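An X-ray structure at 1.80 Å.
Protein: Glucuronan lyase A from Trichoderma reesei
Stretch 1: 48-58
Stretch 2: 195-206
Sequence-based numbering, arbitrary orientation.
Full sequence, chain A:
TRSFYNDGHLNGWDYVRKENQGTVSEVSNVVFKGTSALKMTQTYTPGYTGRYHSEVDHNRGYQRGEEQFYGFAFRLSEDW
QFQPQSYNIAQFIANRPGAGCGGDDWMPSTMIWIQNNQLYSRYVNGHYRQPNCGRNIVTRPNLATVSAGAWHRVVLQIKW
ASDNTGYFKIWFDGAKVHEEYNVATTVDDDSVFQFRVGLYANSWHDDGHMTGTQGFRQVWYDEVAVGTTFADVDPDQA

Stretch 1 (48-58) YTGRYHSEVDH
Stretch 2, residues 195-206: FRVGLYANSWHD

Residues 53-58 form a strand that runs antiparallel to 195-197, with axes 157° apart and 4.8 Å at closest approach. His 58 pairs with Phe 195, Val 56 with Val 197, Ser 54 with Leu 199. His 58 N to Phe 195 O is 2.8 Å, and Phe 195 N to His 58 O is 2.9 Å. Val 56 N to Val 197 O is 2.9 Å, and Val 197 N to Val 56 O is 3.1 Å. Ser 54 N to Leu 199 O is 2.7 Å; the return bond, Leu 199 N to Ser 54 O (2.9 Å), is weak.

The chain turns a corner at Gly 198 (phi/psi 151/169). Its CA sits 3.2 Å from Ser 54 O. A CB here would point into Glu 55 CA and Ser 54 O, so the bare glycine lets the strands close to 4.0 Å between the CA atoms of Gly 198 and Glu 55. Water 3 bridges Glu 55 OE2 and Gly 198 O.

His 53 (m), Asp 57 (m), Arg 196 (mttt) and Tyr 200 (t, chi2 37°) share one face. The rings of His 53 and Tyr 200 lie flat together, centroids 3.7 Å apart. Arg 196 is extended. Its NH1 bonds Glu 55 OE1 (3.1 Å) in a salt bridge, while Asp 57 OD1, 3.4 Å from NE, lies well out of the guanidinium plane and contributes charge alone. On the other face, Val 56 CG2 meets Val 197 CG2 at 3.6 Å.

Beyond the strand, Ala 201 N bonds Tyr 52 O (2.9 Å). The Tyr 52 ring (m, chi2 -87°) presents a face to the edge of Trp 204 (m, chi2 -7°), at 88°. Arg 51 (mtt, chi4 83°) lays its CG over the His 205 ring (t, chi2 -81°), 3.9 Å from the centroid. Thr 49 O and Gly 50 O approach that ring's edge, 3.2 and 3.3 Å from His 205 CD2.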

# COMPACT_ATOMS: atom_id res chain seq x y z
N TYR A 48 -21.87 -0.93 -11.02
CA TYR A 48 -21.02 0.23 -10.71
C TYR A 48 -19.77 0.20 -11.58
O TYR A 48 -19.16 -0.87 -11.78
CB TYR A 48 -20.72 0.20 -9.21
CG TYR A 48 -19.69 1.18 -8.63
CD1 TYR A 48 -20.00 2.53 -8.45
CD2 TYR A 48 -18.45 0.71 -8.18
CE1 TYR A 48 -19.08 3.41 -7.87
CE2 TYR A 48 -17.52 1.58 -7.59
CZ TYR A 48 -17.84 2.93 -7.44
OH TYR A 48 -16.93 3.80 -6.88
N THR A 49 -19.41 1.35 -12.15
CA THR A 49 -18.27 1.42 -13.06
C THR A 49 -17.08 2.13 -12.43
O THR A 49 -16.05 2.27 -13.08
CB THR A 49 -18.62 2.15 -14.37
OG1 THR A 49 -19.20 3.42 -14.06
CG2 THR A 49 -19.63 1.35 -15.19
N GLY A 50 -17.24 2.59 -11.19
CA GLY A 50 -16.16 3.30 -10.47
C GLY A 50 -15.20 2.39 -9.69
O GLY A 50 -15.14 1.17 -9.92
N ARG A 51 -14.45 2.98 -8.75
CA ARG A 51 -13.38 2.24 -8.06
C ARG A 51 -13.73 1.98 -6.61
O ARG A 51 -14.75 2.46 -6.12
CB ARG A 51 -12.02 2.93 -8.25
CG ARG A 51 -11.49 2.77 -9.67
CD ARG A 51 -10.14 3.40 -9.89
NE ARG A 51 -9.63 3.23 -11.26
CZ ARG A 51 -9.96 4.03 -12.28
NH1 ARG A 51 -10.80 5.05 -12.09
NH2 ARG A 51 -9.44 3.83 -13.49
N TYR A 52 -12.90 1.18 -5.94
CA TYR A 52 -13.27 0.60 -4.66
C TYR A 52 -12.13 0.81 -3.66
O TYR A 52 -11.53 -0.16 -3.18
CB TYR A 52 -13.51 -0.89 -4.85
CG TYR A 52 -14.78 -1.30 -5.60
CD1 TYR A 52 -15.99 -1.47 -4.94
CD2 TYR A 52 -14.73 -1.61 -6.98
CE1 TYR A 52 -17.16 -1.91 -5.63
CE2 TYR A 52 -15.89 -2.05 -7.67
CZ TYR A 52 -17.08 -2.19 -6.99
OH TYR A 52 -18.21 -2.64 -7.67
N HIS A 53 -11.85 2.07 -3.34
CA HIS A 53 -10.80 2.42 -2.36
C HIS A 53 -11.41 2.62 -0.99
O HIS A 53 -12.34 3.43 -0.83
CB HIS A 53 -10.16 3.76 -2.69
CG HIS A 53 -9.40 3.81 -3.97
ND1 HIS A 53 -9.98 4.13 -5.17
CD2 HIS A 53 -8.07 3.68 -4.21
CE1 HIS A 53 -9.06 4.17 -6.11
NE2 HIS A 53 -7.89 3.91 -5.55
N SER A 54 -10.88 1.94 0.02
CA SER A 54 -11.16 2.31 1.42
C SER A 54 -9.78 2.52 2.07
O SER A 54 -9.13 1.55 2.46
CB SER A 54 -11.94 1.23 2.15
OG SER A 54 -13.30 1.18 1.74
N GLU A 55 -9.33 3.77 2.16
CA GLU A 55 -7.92 4.08 2.48
C GLU A 55 -7.82 5.28 3.43
O GLU A 55 -8.77 6.09 3.54
CB GLU A 55 -7.13 4.42 1.20
CG GLU A 55 -6.85 3.23 0.24
CD GLU A 55 -6.24 3.67 -1.08
OE1 GLU A 55 -6.61 4.76 -1.60
OE2 GLU A 55 -5.37 2.93 -1.60
N VAL A 56 -6.69 5.36 4.12
CA VAL A 56 -6.32 6.57 4.85
C VAL A 56 -5.00 7.05 4.28
O VAL A 56 -4.15 6.24 3.90
CB VAL A 56 -6.23 6.35 6.35
CG1 VAL A 56 -7.64 6.08 6.90
CG2 VAL A 56 -5.25 5.14 6.68
N ASP A 57 -4.85 8.39 4.17
CA ASP A 57 -3.73 8.96 3.42
C ASP A 57 -2.80 9.69 4.37
O ASP A 57 -3.26 10.46 5.24
CB ASP A 57 -4.16 10.01 2.38
CG ASP A 57 -5.05 9.46 1.27
OD1 ASP A 57 -5.31 8.24 1.24
OD2 ASP A 57 -5.54 10.31 0.45
N HIS A 58 -1.51 9.44 4.20
CA HIS A 58 -0.46 10.27 4.80
C HIS A 58 0.20 10.98 3.64
O HIS A 58 0.94 10.37 2.89
CB HIS A 58 0.57 9.41 5.53
CG HIS A 58 1.75 10.18 6.03
ND1 HIS A 58 1.65 11.12 7.04
CD2 HIS A 58 3.06 10.14 5.70
CE1 HIS A 58 2.84 11.63 7.29
NE2 HIS A 58 3.71 11.06 6.49
N PHE A 195 1.61 8.30 0.99
CA PHE A 195 1.68 6.92 1.45
C PHE A 195 0.28 6.62 1.94
O PHE A 195 -0.22 7.27 2.88
CB PHE A 195 2.70 6.79 2.57
CG PHE A 195 2.74 5.43 3.20
CD1 PHE A 195 2.69 4.27 2.41
CD2 PHE A 195 2.82 5.30 4.59
CE1 PHE A 195 2.75 2.98 2.99
CE2 PHE A 195 2.87 4.00 5.20
CZ PHE A 195 2.83 2.86 4.40
N ARG A 196 -0.39 5.67 1.29
CA ARG A 196 -1.73 5.28 1.70
C ARG A 196 -1.73 3.85 2.22
O ARG A 196 -1.04 2.96 1.66
CB ARG A 196 -2.69 5.33 0.52
CG ARG A 196 -2.75 6.69 -0.17
CD ARG A 196 -3.85 6.62 -1.17
NE ARG A 196 -3.97 7.87 -1.91
CZ ARG A 196 -4.75 8.00 -2.97
NH1 ARG A 196 -5.49 6.97 -3.41
NH2 ARG A 196 -4.78 9.17 -3.60
N VAL A 197 -2.52 3.62 3.27
CA VAL A 197 -2.81 2.23 3.66
C VAL A 197 -4.31 1.99 3.59
O VAL A 197 -5.12 2.88 3.94
CB VAL A 197 -2.17 1.77 5.03
CG1 VAL A 197 -0.63 1.93 5.03
CG2 VAL A 197 -2.84 2.45 6.24
N GLY A 198 -4.71 0.81 3.13
CA GLY A 198 -6.12 0.51 3.09
C GLY A 198 -6.50 -0.46 1.99
O GLY A 198 -5.69 -0.76 1.10
N LEU A 199 -7.74 -0.93 2.07
CA LEU A 199 -8.23 -1.95 1.14
C LEU A 199 -8.66 -1.25 -0.13
O LEU A 199 -9.61 -0.43 -0.12
CB LEU A 199 -9.41 -2.70 1.77
CG LEU A 199 -10.12 -3.71 0.83
CD1 LEU A 199 -9.13 -4.80 0.28
CD2 LEU A 199 -11.23 -4.34 1.61
N TYR A 200 -7.98 -1.57 -1.22
CA TYR A 200 -8.30 -1.05 -2.55
C TYR A 200 -8.55 -2.21 -3.49
O TYR A 200 -7.62 -2.91 -3.92
CB TYR A 200 -7.18 -0.11 -3.02
CG TYR A 200 -7.23 0.28 -4.49
CD1 TYR A 200 -8.46 0.49 -5.13
CD2 TYR A 200 -6.06 0.53 -5.21
CE1 TYR A 200 -8.51 0.89 -6.48
CE2 TYR A 200 -6.10 0.90 -6.57
CZ TYR A 200 -7.34 1.09 -7.18
OH TYR A 200 -7.41 1.46 -8.50
N ALA A 201 -9.82 -2.48 -3.76
CA ALA A 201 -10.17 -3.69 -4.48
C ALA A 201 -10.07 -3.38 -5.95
O ALA A 201 -11.08 -3.15 -6.62
CB ALA A 201 -11.57 -4.16 -4.08
N ASN A 202 -8.84 -3.31 -6.44
CA ASN A 202 -8.60 -2.76 -7.78
C ASN A 202 -9.03 -3.68 -8.95
O ASN A 202 -9.50 -3.21 -10.01
CB ASN A 202 -7.16 -2.24 -7.95
CG ASN A 202 -6.09 -3.27 -7.60
OD1 ASN A 202 -6.31 -4.20 -6.85
ND2 ASN A 202 -4.90 -3.04 -8.11
N SER A 203 -8.86 -4.98 -8.77
CA SER A 203 -9.23 -5.93 -9.82
C SER A 203 -10.73 -5.96 -10.10
O SER A 203 -11.13 -6.31 -11.23
CB SER A 203 -8.73 -7.34 -9.48
OG SER A 203 -7.33 -7.43 -9.68
N TRP A 204 -11.55 -5.62 -9.09
CA TRP A 204 -12.99 -5.56 -9.28
C TRP A 204 -13.32 -4.57 -10.41
O TRP A 204 -14.12 -4.89 -11.31
CB TRP A 204 -13.72 -5.12 -8.00
CG TRP A 204 -13.80 -6.13 -6.91
CD1 TRP A 204 -13.40 -7.45 -6.97
CD2 TRP A 204 -14.38 -5.95 -5.60
NE1 TRP A 204 -13.68 -8.08 -5.78
CE2 TRP A 204 -14.27 -7.18 -4.92
CE3 TRP A 204 -14.94 -4.85 -4.93
CZ2 TRP A 204 -14.70 -7.36 -3.61
CZ3 TRP A 204 -15.39 -5.03 -3.61
CH2 TRP A 204 -15.26 -6.29 -2.96
N HIS A 205 -12.69 -3.40 -10.39
CA HIS A 205 -12.88 -2.42 -11.46
C HIS A 205 -12.08 -2.79 -12.71
O HIS A 205 -12.65 -2.88 -13.80
CB HIS A 205 -12.51 -1.02 -10.97
CG HIS A 205 -12.34 -0.03 -12.08
ND1 HIS A 205 -11.17 0.07 -12.81
CD2 HIS A 205 -13.19 0.89 -12.59
CE1 HIS A 205 -11.31 1.01 -13.73
NE2 HIS A 205 -12.53 1.52 -13.61
N ASP A 206 -10.78 -3.01 -12.56
CA ASP A 206 -9.90 -3.26 -13.69
C ASP A 206 -10.37 -4.45 -14.55
O ASP A 206 -10.21 -4.42 -15.77
CB ASP A 206 -8.46 -3.48 -13.25
CG ASP A 206 -7.88 -2.27 -12.48
OD1 ASP A 206 -8.49 -1.18 -12.44
OD2 ASP A 206 -6.78 -2.43 -11.91
O HOH W 1 -7.53 1.27 -12.19
O HOH W 2 -11.40 -0.50 -7.95
O HOH W 3 -4.35 0.45 -1.02